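Enoyl-CoA hydratase/isomerase family protein (Pseudomonas syringae pv. tomato, PDB 3OT6) probably catalyses the hydration or isomerisation of enoyl-CoA thioesters or related acyl-CoA substrates, as other crotonase-fold enzymes do. Local coordinates at residues Ser5-Tyr10 / Leu21-Val26; Leu112-Asp117 / Asp149-Ser154; Ile128-Val133 / Ala174-Lys179. All coordinates share one frame; numbering follows the deposited sequence.

Interaction 1: residues Ser5-Tyr10 / Leu21-Val26; sequences SDLVSY and LNNGKV
Val8 and Leu21 form an antiparallel, non-hydrogen-bonded pair, CA to CA 4.4 Å, where the chain leaves a short N-terminal helix and enters strand 8-13. One residue earlier, Leu7 O accepts the backbone N-H of Asn22, with Asn22 N to Leu7 O at 2.6 Å and 159° at the hydrogen. The same oxygen lies 3.3 Å from Leu21 CA in a CA-H...O contact, so two neighbouring residues of 21-26 converge on one carbonyl. Val8 and Leu21 share a sheet face: Val8 CG2, beside its own backbone N, meets Leu21 CD1 at 4.0 Å, the two side chains crossing at a slant. Leu7 lies side by side with Asn23, both pointing the same way, and its CD2 touches Asn23 OD1 at 3.5 Å; the amide is fixed elsewhere, ND2 donating to Ala28 O. Asn22 adds its CB, 3.6 Å from Asp6 O. The contact closes the open end of the antiparallel pair 8-13 and 16-21, at the edge of the six-stranded sheet, where Leu21 runs on into a loop. Helix 31-46 packs against Leu7, Leu21 and Asn23, while Leu21 also bonds through its backbone to Thr54 on the next strand.

Interaction 2: residues Leu112-Asp117 / Asp149-Ser154; sequences LLLSAD and DRLRKS
Arg150 has CG anti to its backbone N (chi1 -166°), and bends at chi2 and chi3 place CD and NE; the guanidinium at the end meets Ala116 O. Leu114 has CG anti to its carbonyl carbon, and its side chain runs antiparallel alongside that of Arg150, CD2 resting 3.8 Å from Arg150 CB. The polar end grips a single acceptor end-on: Ala116 O receives Arg150 NH2 at 2.8 Å and Arg150 NH1 at 2.9 Å. That oxygen lies only 7° out of the guanidinium plane. Seen from the carbonyl, the two donors differ, NH2 being in its plane and NH1 tilted from it by 32°. Leu114 C and Leu113 O lie over one face of the guanidinium. Leu114 O is 3.4 Å from Arg150 NH2, but the angle is too poor for a bond. Beside this polar clasp, Leu114 and Leu151 cross at about a right angle and touch through their CD2 methyls at 3.7 Å. The contact thus joins the end of helix 108-113 to the turn between helices 141-150 and 153-160, with Phe176 also against Leu151. Asp117, which follows the gripped carbonyl, forms salt bridges with Arg213 and Lys209, whereas Arg119 NE brings a like charge near Arg150 NH1. A forked bond to one neutral oxygen holds both terminal nitrogens in place but supplies no counter-charge; the guanidinium would probably polarise the Ala116 carbonyl.

Interaction 3: residues Ile128-Val133 / Ala174-Lys179; sequences IGLNEV and AGFLDK
Ile128 and Phe176 make the close-packed part of this contact, their side chains overlapping as they come from opposing segments. Ile128 CG2 is 3.7 Å from Phe176 CG and almost as near to Phe176 CB, so the methyl sits by the root of the ring instead of over its middle. It is an off-centre CH-pi contact, CG2 to ring centroid 4.2 Å and 30° from the ring normal. The other branch of Ile128 turns to the next residue: CG1 is anti to the carbonyl carbon (chi1 -66°), and CD1 at its end meets Leu177 CD1 at 3.8 Å. One isoleucine therefore serves two consecutive residues of 174-179, a separate methyl for each. The far end of the ring is met more loosely. Leu130 CG approaches Phe176 CZ at the ring edge, near its plane, at 4.1 Å, and Gly129 CA is 4.3 Å from the same CZ.

Strand 128-129 belongs to the small mixed sheet of this crotonase-like fold, where Ile128 bonds through its backbone to Phe166 and Gly129 to Ala105 and Ala107. On the partner segment, the chain leaves helix 168-174 through a Schellman motif at Gly175, whose positive phi (113°) ends the helix just before Phe176 and Leu177. Ala171 on that helix touches both Ile128 and Phe176, while Ser159 on helix 153-160 touches both Phe176 and Leu130.

Away from this apolar core the segments diverge. Beyond Leu130 the first segment no longer meets 174-179 and runs on to exposed Val133. Past Leu177 the second segment reaches partly exposed Asp178, whose OD1 makes a salt bridge with Arg119.

In the fold
Interactions 2 and 3 form one continuous region: their centres are about 8 Å apart and their segments alternate along the chain. Arg152 N lies 2.8 Å from Ala174 O, a probable hydrogen bond, and Leu113 CB packs 3.3 Å from Phe176 O. Arg119 also serves both, bonding to Leu113 O and Gly175 O. The centre of interaction 1 is about 24 Å from that of interaction 2, across the chain's centre, and about 22 Å from that of interaction 3; although nearest atoms of interactions 1 and 2 are about 5 Å apart, they do not touch. A bound methylpentanediol, probably from the crystallisation liquor, is hydrogen-bonded to Val8 O, but this alone does not identify a substrate pocket.

Interaction 1: residues Ser5-Tyr10 / Leu21-Val26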
ATOM      1  N   SER A   5       1.348 -17.244   7.823  1.00 35.58           N
ATOM      2  CA  SER A   5      -0.082 -17.167   7.510  1.00 35.38           C
ATOM      3  C   SER A   5      -0.875 -16.423   8.566  1.00 35.68           C
ATOM      4  O   SER A   5      -1.981 -16.058   8.302  1.00 37.22           O
ATOM      5  CB  SER A   5      -0.707 -18.519   7.197  1.00 34.97           C
ATOM      6  OG  SER A   5      -0.550 -19.390   8.278  1.00 36.07           O
ATOM      7  N   ASP A   6      -0.330 -16.137   9.735  1.00 35.56           N
ATOM      8  CA  ASP A   6      -1.046 -15.214  10.618  1.00 36.15           C
ATOM      9  C   ASP A   6      -0.685 -13.763  10.324  1.00 34.62           C
ATOM     10  O   ASP A   6      -1.576 -12.927  10.366  1.00 35.54           O
ATOM     11  CB  ASP A   6      -0.886 -15.554  12.118  1.00 37.92           C
ATOM     12  CG  ASP A   6      -1.183 -17.060  12.431  1.00 42.56           C
ATOM     13  OD1 ASP A   6      -2.245 -17.578  11.964  1.00 45.13           O
ATOM     14  OD2 ASP A   6      -0.342 -17.712  13.115  1.00 46.69           O
ATOM     15  N   LEU A   7       0.595 -13.482  10.028  1.00 32.38           N
ATOM     16  CA  LEU A   7       1.083 -12.151   9.590  1.00 31.37           C
ATOM     17  C   LEU A   7       0.279 -11.497   8.423  1.00 30.72           C
ATOM     18  O   LEU A   7      -0.235 -10.357   8.554  1.00 31.38           O
ATOM     19  CB  LEU A   7       2.563 -12.217   9.173  1.00 30.12           C
ATOM     20  CG  LEU A   7       3.642 -12.037  10.240  1.00 30.86           C
ATOM     21  CD1 LEU A   7       4.959 -11.662   9.578  1.00 28.39           C
ATOM     22  CD2 LEU A   7       3.274 -11.024  11.342  1.00 25.51           C
ATOM     23  N   VAL A   8       0.224 -12.191   7.283  1.00 28.38           N
ATOM     24  CA  VAL A   8      -0.688 -11.818   6.254  1.00 27.91           C
ATOM     25  C   VAL A   8      -1.530 -13.082   6.001  1.00 29.00           C
ATOM     26  O   VAL A   8      -1.034 -14.030   5.369  1.00 28.76           O
ATOM     27  CB  VAL A   8       0.093 -11.331   4.959  1.00 28.28           C
ATOM     28  CG1 VAL A   8      -0.828 -11.123   3.816  1.00 23.95           C
ATOM     29  CG2 VAL A   8       0.983 -10.052   5.239  1.00 23.12           C
ATOM     30  N   SER A   9      -2.756 -13.145   6.540  1.00 28.41           N
ATOM     31  CA  SER A   9      -3.609 -14.321   6.276  1.00 29.19           C
ATOM     32  C   SER A   9      -4.175 -14.286   4.832  1.00 30.19           C
ATOM     33  O   SER A   9      -4.441 -13.199   4.275  1.00 31.66           O
ATOM     34  CB  SER A   9      -4.741 -14.408   7.270  1.00 28.06           C
ATOM     35  OG  SER A   9      -5.598 -13.302   7.031  1.00 30.16           O
ATOM     36  N   TYR A  10      -4.345 -15.446   4.205  1.00 30.22           N
ATOM     37  CA  TYR A  10      -4.921 -15.475   2.870  1.00 30.52           C
ATOM     38  C   TYR A  10      -6.267 -16.178   2.871  1.00 31.00           C
ATOM     39  O   TYR A  10      -6.373 -17.339   3.160  1.00 29.76           O
ATOM     40  CB  TYR A  10      -3.956 -16.184   1.938  1.00 30.77           C
ATOM     41  CG  TYR A  10      -4.373 -16.251   0.488  1.00 32.13           C
ATOM     42  CD1 TYR A  10      -3.931 -15.295  -0.429  1.00 33.55           C
ATOM     43  CD2 TYR A  10      -5.168 -17.303   0.014  1.00 34.56           C
ATOM     44  CE1 TYR A  10      -4.306 -15.354  -1.768  1.00 36.52           C
ATOM     45  CE2 TYR A  10      -5.542 -17.367  -1.327  1.00 36.36           C
ATOM     46  CZ  TYR A  10      -5.114 -16.387  -2.200  1.00 37.28           C
ATOM     47  OH  TYR A  10      -5.463 -16.443  -3.512  1.00 40.15           O
ATOM     48  N   LEU A  21      -3.424  -8.104   6.874  1.00 28.13           N
ATOM     49  CA  LEU A  21      -2.186  -7.927   7.581  1.00 29.08           C
ATOM     50  C   LEU A  21      -2.536  -7.929   9.041  1.00 29.98           C
ATOM     51  O   LEU A  21      -3.522  -7.306   9.450  1.00 30.87           O
ATOM     52  CB  LEU A  21      -1.550  -6.598   7.201  1.00 29.36           C
ATOM     53  CG  LEU A  21      -0.290  -6.125   7.935  1.00 29.27           C
ATOM     54  CD1 LEU A  21       0.898  -7.136   7.946  1.00 27.30           C
ATOM     55  CD2 LEU A  21       0.126  -4.748   7.412  1.00 29.51           C
ATOM     56  N   ASN A  22      -1.747  -8.643   9.827  1.00 30.67           N
ATOM     57  CA  ASN A  22      -1.939  -8.685  11.266  1.00 31.64           C
ATOM     58  C   ASN A  22      -0.596  -8.878  12.022  1.00 31.60           C
ATOM     59  O   ASN A  22      -0.154 -10.014  12.292  1.00 31.66           O
ATOM     60  CB  ASN A  22      -2.953  -9.783  11.580  1.00 32.58           C
ATOM     61  CG  ASN A  22      -3.193  -9.949  13.055  1.00 35.38           C
ATOM     62  OD1 ASN A  22      -2.849  -9.085  13.868  1.00 38.19           O
ATOM     63  ND2 ASN A  22      -3.763 -11.077  13.414  1.00 37.38           N
ATOM     64  N   ASN A  23       0.059  -7.762  12.327  1.00 30.95           N
ATOM     65  CA  ASN A  23       1.377  -7.780  12.931  1.00 31.20           C
ATOM     66  C   ASN A  23       1.452  -6.852  14.168  1.00 32.96           C
ATOM     67  O   ASN A  23       1.608  -5.636  14.033  1.00 33.93           O
ATOM     68  CB  ASN A  23       2.410  -7.343  11.894  1.00 29.69           C
ATOM     69  CG  ASN A  23       3.832  -7.354  12.451  1.00 29.48           C
ATOM     70  OD1 ASN A  23       4.157  -8.201  13.274  1.00 29.71           O
ATOM     71  ND2 ASN A  23       4.686  -6.424  12.001  1.00 23.87           N
ATOM     72  N   GLY A  24       1.330  -7.403  15.367  1.00 34.13           N
ATOM     73  CA  GLY A  24       1.385  -6.587  16.573  1.00 36.32           C
ATOM     74  C   GLY A  24       0.399  -5.418  16.628  1.00 38.49           C
ATOM     75  O   GLY A  24      -0.631  -5.430  15.996  1.00 38.46           O
ATOM     76  N   LYS A  25       0.750  -4.377  17.373  1.00 40.84           N
ATOM     77  CA  LYS A  25      -0.170  -3.275  17.698  1.00 41.58           C
ATOM     78  C   LYS A  25      -0.513  -2.371  16.497  1.00 39.59           C
ATOM     79  O   LYS A  25      -1.636  -1.899  16.394  1.00 40.19           O
ATOM     80  CB  LYS A  25       0.462  -2.442  18.846  1.00 43.67           C
ATOM     81  CG  LYS A  25      -0.503  -1.748  19.858  1.00 50.31           C
ATOM     82  CD  LYS A  25      -0.749  -2.620  21.160  1.00 60.96           C
ATOM     83  CE  LYS A  25      -2.267  -2.517  21.582  1.00 65.05           C
ATOM     84  NZ  LYS A  25      -2.607  -3.194  22.860  1.00 65.39           N
ATOM     85  N   VAL A  26       0.437  -2.121  15.596  1.00 37.15           N
ATOM     86  CA  VAL A  26       0.243  -1.089  14.552  1.00 34.27           C
ATOM     87  C   VAL A  26       0.478  -1.588  13.108  1.00 32.82           C
ATOM     88  O   VAL A  26       0.689  -0.766  12.166  1.00 32.13           O
ATOM     89  CB  VAL A  26       1.183   0.144  14.806  1.00 35.28           C
ATOM     90  CG1 VAL A  26       0.716   0.953  16.059  1.00 35.49           C
ATOM     91  CG2 VAL A  26       2.658  -0.287  14.919  1.00 32.50           C
TER

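Interaction 2: residues Leu112-Asp117 / Asp149-Ser154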
ATOM      1  N   LEU A 112       1.040   1.866   0.846  1.00 22.53           N
ATOM      2  CA  LEU A 112       0.323   0.723   0.323  1.00 23.11           C
ATOM      3  C   LEU A 112      -0.884   1.207  -0.466  1.00 22.67           C
ATOM      4  O   LEU A 112      -1.207   0.573  -1.481  1.00 23.52           O
ATOM      5  CB  LEU A 112      -0.144  -0.240   1.413  1.00 23.63           C
ATOM      6  CG  LEU A 112       0.912  -0.901   2.268  1.00 25.15           C
ATOM      7  CD1 LEU A 112       0.164  -1.830   3.289  1.00 24.92           C
ATOM      8  CD2 LEU A 112       1.816  -1.672   1.389  1.00 27.90           C
ATOM      9  N   LEU A 113      -1.555   2.279  -0.008  1.00 21.32           N
ATOM     10  CA  LEU A 113      -2.713   2.861  -0.739  1.00 20.80           C
ATOM     11  C   LEU A 113      -2.351   3.493  -2.111  1.00 20.66           C
ATOM     12  O   LEU A 113      -3.215   3.636  -3.013  1.00 21.57           O
ATOM     13  CB  LEU A 113      -3.465   3.893   0.115  1.00 21.31           C
ATOM     14  CG  LEU A 113      -3.953   3.491   1.528  1.00 21.70           C
ATOM     15  CD1 LEU A 113      -4.059   4.750   2.400  1.00 18.03           C
ATOM     16  CD2 LEU A 113      -5.285   2.741   1.398  1.00 18.48           C
ATOM     17  N   LEU A 114      -1.096   3.910  -2.235  1.00 19.36           N
ATOM     18  CA  LEU A 114      -0.571   4.480  -3.436  1.00 18.88           C
ATOM     19  C   LEU A 114      -0.056   3.383  -4.398  1.00 19.92           C
ATOM     20  O   LEU A 114       0.466   3.695  -5.472  1.00 20.17           O
ATOM     21  CB  LEU A 114       0.537   5.489  -3.076  1.00 17.50           C
ATOM     22  CG  LEU A 114       0.063   6.671  -2.191  1.00 17.18           C
ATOM     23  CD1 LEU A 114       1.076   7.822  -2.127  1.00 15.54           C
ATOM     24  CD2 LEU A 114      -1.299   7.232  -2.616  1.00 15.53           C
ATOM     25  N   SER A 115      -0.240   2.110  -4.044  1.00 19.68           N
ATOM     26  CA  SER A 115       0.335   1.030  -4.815  1.00 20.31           C
ATOM     27  C   SER A 115      -0.764   0.123  -5.409  1.00 20.32           C
ATOM     28  O   SER A 115      -0.479  -0.963  -5.841  1.00 21.83           O
ATOM     29  CB  SER A 115       1.191   0.176  -3.887  1.00 20.60           C
ATOM     30  OG  SER A 115       2.258   0.940  -3.382  1.00 25.41           O
ATOM     31  N   ALA A 116      -2.010   0.549  -5.410  1.00 18.99           N
ATOM     32  CA  ALA A 116      -3.121  -0.352  -5.619  1.00 18.40           C
ATOM     33  C   ALA A 116      -3.992   0.223  -6.750  1.00 18.89           C
ATOM     34  O   ALA A 116      -3.782   1.369  -7.228  1.00 18.51           O
ATOM     35  CB  ALA A 116      -3.960  -0.431  -4.309  1.00 15.74           C
ATOM     36  N   ASP A 117      -5.037  -0.523  -7.088  1.00 19.05           N
ATOM     37  CA  ASP A 117      -5.920  -0.153  -8.192  1.00 19.79           C
ATOM     38  C   ASP A 117      -7.151   0.624  -7.770  1.00 19.56           C
ATOM     39  O   ASP A 117      -7.671   1.395  -8.563  1.00 19.50           O
ATOM     40  CB  ASP A 117      -6.247  -1.379  -8.988  1.00 19.61           C
ATOM     41  CG  ASP A 117      -5.000  -1.927  -9.639  1.00 24.62           C
ATOM     42  OD1 ASP A 117      -4.435  -1.157 -10.495  1.00 25.54           O
ATOM     43  OD2 ASP A 117      -4.555  -3.053  -9.242  1.00 21.05           O
ATOM     44  N   ASP A 149       2.872  10.160  -8.252  1.00 22.06           N
ATOM     45  CA  ASP A 149       2.123   9.608  -9.330  1.00 22.45           C
ATOM     46  C   ASP A 149       0.667   9.541  -8.979  1.00 22.14           C
ATOM     47  O   ASP A 149      -0.143   9.539  -9.897  1.00 23.92           O
ATOM     48  CB  ASP A 149       2.642   8.188  -9.725  1.00 23.67           C
ATOM     49  CG  ASP A 149       2.113   7.747 -11.099  1.00 25.87           C
ATOM     50  OD1 ASP A 149       2.480   8.428 -12.101  1.00 27.35           O
ATOM     51  OD2 ASP A 149       1.289   6.797 -11.178  1.00 25.36           O
ATOM     52  N   ARG A 150       0.315   9.472  -7.689  1.00 20.41           N
ATOM     53  CA  ARG A 150      -1.094   9.289  -7.305  1.00 19.68           C
ATOM     54  C   ARG A 150      -1.770  10.509  -6.628  1.00 19.73           C
ATOM     55  O   ARG A 150      -3.008  10.642  -6.666  1.00 19.52           O
ATOM     56  CB  ARG A 150      -1.278   8.069  -6.343  1.00 19.41           C
ATOM     57  CG  ARG A 150      -2.795   7.624  -6.179  1.00 21.08           C
ATOM     58  CD  ARG A 150      -3.393   6.978  -7.501  1.00 17.05           C
ATOM     59  NE  ARG A 150      -2.612   5.778  -7.760  1.00 19.47           N
ATOM     60  CZ  ARG A 150      -2.992   4.532  -7.484  1.00 18.62           C
ATOM     61  NH1 ARG A 150      -4.202   4.249  -7.021  1.00 18.17           N
ATOM     62  NH2 ARG A 150      -2.143   3.554  -7.698  1.00 19.42           N
ATOM     63  N   LEU A 151      -0.989  11.318  -5.921  1.00 18.72           N
ATOM     64  CA  LEU A 151      -1.568  12.356  -5.091  1.00 19.48           C
ATOM     65  C   LEU A 151      -1.917  13.593  -5.924  1.00 20.59           C
ATOM     66  O   LEU A 151      -1.231  13.898  -6.916  1.00 20.69           O
ATOM     67  CB  LEU A 151      -0.613  12.732  -3.971  1.00 18.70           C
ATOM     68  CG  LEU A 151      -0.418  11.602  -2.957  1.00 19.82           C
ATOM     69  CD1 LEU A 151       0.418  12.137  -1.824  1.00 17.40           C
ATOM     70  CD2 LEU A 151      -1.737  10.896  -2.406  1.00 20.26           C
ATOM     71  N   ARG A 152      -3.008  14.264  -5.562  1.00 20.36           N
ATOM     72  CA  ARG A 152      -3.362  15.495  -6.214  1.00 20.94           C
ATOM     73  C   ARG A 152      -2.174  16.502  -6.070  1.00 21.56           C
ATOM     74  O   ARG A 152      -1.561  16.650  -5.007  1.00 21.20           O
ATOM     75  CB  ARG A 152      -4.661  15.963  -5.600  1.00 21.26           C
ATOM     76  CG  ARG A 152      -4.939  17.441  -5.530  1.00 26.27           C
ATOM     77  CD  ARG A 152      -6.365  17.651  -5.021  1.00 35.86           C
ATOM     78  NE  ARG A 152      -6.748  19.035  -4.678  1.00 46.84           N
ATOM     79  CZ  ARG A 152      -6.878  20.096  -5.506  1.00 50.97           C
ATOM     80  NH1 ARG A 152      -6.605  20.051  -6.827  1.00 50.22           N
ATOM     81  NH2 ARG A 152      -7.266  21.256  -4.977  1.00 51.53           N
ATOM     82  N   LYS A 153      -1.813  17.160  -7.164  1.00 22.30           N
ATOM     83  CA  LYS A 153      -0.600  18.001  -7.193  1.00 23.20           C
ATOM     84  C   LYS A 153      -0.392  18.943  -5.977  1.00 24.09           C
ATOM     85  O   LYS A 153       0.759  19.146  -5.516  1.00 25.00           O
ATOM     86  CB  LYS A 153      -0.520  18.806  -8.491  1.00 22.83           C
ATOM     87  CG  LYS A 153      -0.232  17.956  -9.697  1.00 20.08           C
ATOM     88  CD  LYS A 153      -0.429  18.724 -10.965  1.00 18.48           C
ATOM     89  CE  LYS A 153      -0.189  17.877 -12.167  1.00 18.79           C
ATOM     90  NZ  LYS A 153       1.235  18.074 -12.625  1.00 23.71           N
ATOM     91  N   SER A 154      -1.482  19.514  -5.460  1.00 23.69           N
ATOM     92  CA  SER A 154      -1.307  20.504  -4.423  1.00 23.67           C
ATOM     93  C   SER A 154      -1.392  19.844  -3.062  1.00 23.40           C
ATOM     94  O   SER A 154      -1.024  20.449  -2.085  1.00 24.38           O
ATOM     95  CB  SER A 154      -2.310  21.660  -4.581  1.00 23.81           C
ATOM     96  OG  SER A 154      -3.626  21.209  -4.314  1.00 27.09           O
TER

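Interaction 3: residues Ile128-Val133 / Ala174-Lys179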
ATOM      1  N   ILE A 128      -4.331   9.507   7.955  1.00 21.42           N
ATOM      2  CA  ILE A 128      -3.681   8.897   6.831  1.00 19.65           C
ATOM      3  C   ILE A 128      -2.664   9.885   6.291  1.00 20.11           C
ATOM      4  O   ILE A 128      -3.017  11.063   5.996  1.00 20.48           O
ATOM      5  CB  ILE A 128      -4.692   8.590   5.756  1.00 20.10           C
ATOM      6  CG1 ILE A 128      -5.674   7.513   6.227  1.00 16.94           C
ATOM      7  CG2 ILE A 128      -3.971   8.257   4.473  1.00 19.62           C
ATOM      8  CD1 ILE A 128      -6.868   7.444   5.379  1.00 17.59           C
ATOM      9  N   GLY A 129      -1.405   9.464   6.161  1.00 19.07           N
ATOM     10  CA  GLY A 129      -0.440  10.379   5.612  1.00 18.73           C
ATOM     11  C   GLY A 129       0.957   9.880   5.755  1.00 19.29           C
ATOM     12  O   GLY A 129       1.155   8.782   6.211  1.00 18.78           O
ATOM     13  N   LEU A 130       1.912  10.748   5.420  1.00 19.33           N
ATOM     14  CA  LEU A 130       3.284  10.425   5.298  1.00 20.38           C
ATOM     15  C   LEU A 130       4.042  11.272   6.327  1.00 22.42           C
ATOM     16  O   LEU A 130       4.327  12.464   6.105  1.00 21.40           O
ATOM     17  CB  LEU A 130       3.761  10.753   3.863  1.00 19.53           C
ATOM     18  CG  LEU A 130       3.056   9.961   2.764  1.00 20.21           C
ATOM     19  CD1 LEU A 130       3.577  10.399   1.372  1.00 17.91           C
ATOM     20  CD2 LEU A 130       3.198   8.420   2.969  1.00 16.93           C
ATOM     21  N   ASN A 131       4.383  10.671   7.465  1.00 24.40           N
ATOM     22  CA  ASN A 131       4.855  11.524   8.533  1.00 26.86           C
ATOM     23  C   ASN A 131       6.353  11.570   8.596  1.00 27.95           C
ATOM     24  O   ASN A 131       6.911  12.098   9.544  1.00 29.36           O
ATOM     25  CB  ASN A 131       4.237  11.127   9.867  1.00 27.02           C
ATOM     26  CG  ASN A 131       4.691   9.767  10.333  1.00 29.66           C
ATOM     27  OD1 ASN A 131       5.219   8.959   9.580  1.00 32.05           O
ATOM     28  ND2 ASN A 131       4.487   9.512  11.575  1.00 29.75           N
ATOM     29  N   GLU A 132       7.017  11.028   7.582  1.00 28.97           N
ATOM     30  CA  GLU A 132       8.426  10.805   7.735  1.00 29.38           C
ATOM     31  C   GLU A 132       9.216  12.086   7.995  1.00 28.84           C
ATOM     32  O   GLU A 132      10.214  12.064   8.741  1.00 29.20           O
ATOM     33  CB  GLU A 132       9.082   9.834   6.683  1.00 30.06           C
ATOM     34  CG  GLU A 132       8.434   9.520   5.379  1.00 31.44           C
ATOM     35  CD  GLU A 132       7.176   8.617   5.427  1.00 33.49           C
ATOM     36  OE1 GLU A 132       7.228   7.442   5.026  1.00 30.48           O
ATOM     37  OE2 GLU A 132       6.098   9.106   5.803  1.00 35.43           O
ATOM     38  N   VAL A 133       8.767  13.195   7.402  1.00 27.84           N
ATOM     39  CA  VAL A 133       9.487  14.457   7.523  1.00 26.04           C
ATOM     40  C   VAL A 133       9.292  14.979   8.953  1.00 26.92           C
ATOM     41  O   VAL A 133      10.139  15.710   9.483  1.00 26.60           O
ATOM     42  CB  VAL A 133       9.112  15.510   6.445  1.00 24.99           C
ATOM     43  CG1 VAL A 133       9.360  16.993   6.949  1.00 20.09           C
ATOM     44  CG2 VAL A 133       9.917  15.266   5.233  1.00 22.40           C
ATOM     45  N   ALA A 174      -7.052  14.138  -1.122  1.00 19.81           N
ATOM     46  CA  ALA A 174      -5.615  14.218  -1.544  1.00 18.49           C
ATOM     47  C   ALA A 174      -5.169  13.083  -2.507  1.00 17.88           C
ATOM     48  O   ALA A 174      -4.139  13.219  -3.183  1.00 17.69           O
ATOM     49  CB  ALA A 174      -4.635  14.318  -0.341  1.00 18.52           C
ATOM     50  N   GLY A 175      -5.904  11.977  -2.546  1.00 16.47           N
ATOM     51  CA  GLY A 175      -5.573  10.887  -3.456  1.00 17.57           C
ATOM     52  C   GLY A 175      -5.115   9.590  -2.820  1.00 19.09           C
ATOM     53  O   GLY A 175      -4.793   8.626  -3.532  1.00 18.88           O
ATOM     54  N   PHE A 176      -5.077   9.548  -1.474  1.00 19.85           N
ATOM     55  CA  PHE A 176      -4.810   8.303  -0.762  1.00 19.71           C
ATOM     56  C   PHE A 176      -5.968   7.320  -0.913  1.00 20.66           C
ATOM     57  O   PHE A 176      -5.720   6.084  -0.902  1.00 21.97           O
ATOM     58  CB  PHE A 176      -4.512   8.544   0.712  1.00 19.57           C
ATOM     59  CG  PHE A 176      -3.209   9.248   0.944  1.00 19.04           C
ATOM     60  CD1 PHE A 176      -2.010   8.522   0.956  1.00 17.66           C
ATOM     61  CD2 PHE A 176      -3.171  10.629   1.173  1.00 14.02           C
ATOM     62  CE1 PHE A 176      -0.777   9.189   1.118  1.00 16.83           C
ATOM     63  CE2 PHE A 176      -1.934  11.295   1.355  1.00 15.60           C
ATOM     64  CZ  PHE A 176      -0.749  10.575   1.322  1.00 14.70           C
ATOM     65  N   LEU A 177      -7.199   7.841  -1.066  1.00 20.56           N
ATOM     66  CA  LEU A 177      -8.420   7.014  -1.030  1.00 20.55           C
ATOM     67  C   LEU A 177      -9.273   7.367  -2.222  1.00 20.45           C
ATOM     68  O   LEU A 177      -9.241   8.485  -2.659  1.00 21.66           O
ATOM     69  CB  LEU A 177      -9.217   7.293   0.269  1.00 19.94           C
ATOM     70  CG  LEU A 177      -8.619   6.868   1.629  1.00 22.01           C
ATOM     71  CD1 LEU A 177      -9.586   7.138   2.781  1.00 20.80           C
ATOM     72  CD2 LEU A 177      -8.076   5.368   1.670  1.00 19.40           C
ATOM     73  N   ASP A 178     -10.061   6.436  -2.734  1.00 21.66           N
ATOM     74  CA  ASP A 178     -11.084   6.743  -3.773  1.00 22.44           C
ATOM     75  C   ASP A 178     -12.492   6.798  -3.151  1.00 23.43           C
ATOM     76  O   ASP A 178     -13.429   7.334  -3.759  1.00 22.59           O
ATOM     77  CB  ASP A 178     -11.017   5.692  -4.913  1.00 21.78           C
ATOM     78  CG  ASP A 178      -9.584   5.521  -5.450  1.00 23.54           C
ATOM     79  OD1 ASP A 178      -9.040   6.568  -5.878  1.00 20.83           O
ATOM     80  OD2 ASP A 178      -8.993   4.383  -5.394  1.00 22.35           O
ATOM     81  N   LYS A 179     -12.636   6.245  -1.938  1.00 23.78           N
ATOM     82  CA  LYS A 179     -13.953   6.159  -1.334  1.00 25.58           C
ATOM     83  C   LYS A 179     -13.831   6.042   0.167  1.00 25.98           C
ATOM     84  O   LYS A 179     -12.941   5.334   0.689  1.00 25.39           O
ATOM     85  CB  LYS A 179     -14.741   4.938  -1.903  1.00 26.25           C
ATOM     86  CG  LYS A 179     -16.210   4.844  -1.539  1.00 27.23           C
ATOM     87  CD  LYS A 179     -16.841   3.500  -2.042  1.00 35.37           C
ATOM     88  CE  LYS A 179     -17.226   3.524  -3.535  1.00 40.34           C
ATOM     89  NZ  LYS A 179     -18.028   4.783  -3.916  1.00 43.87           N
TER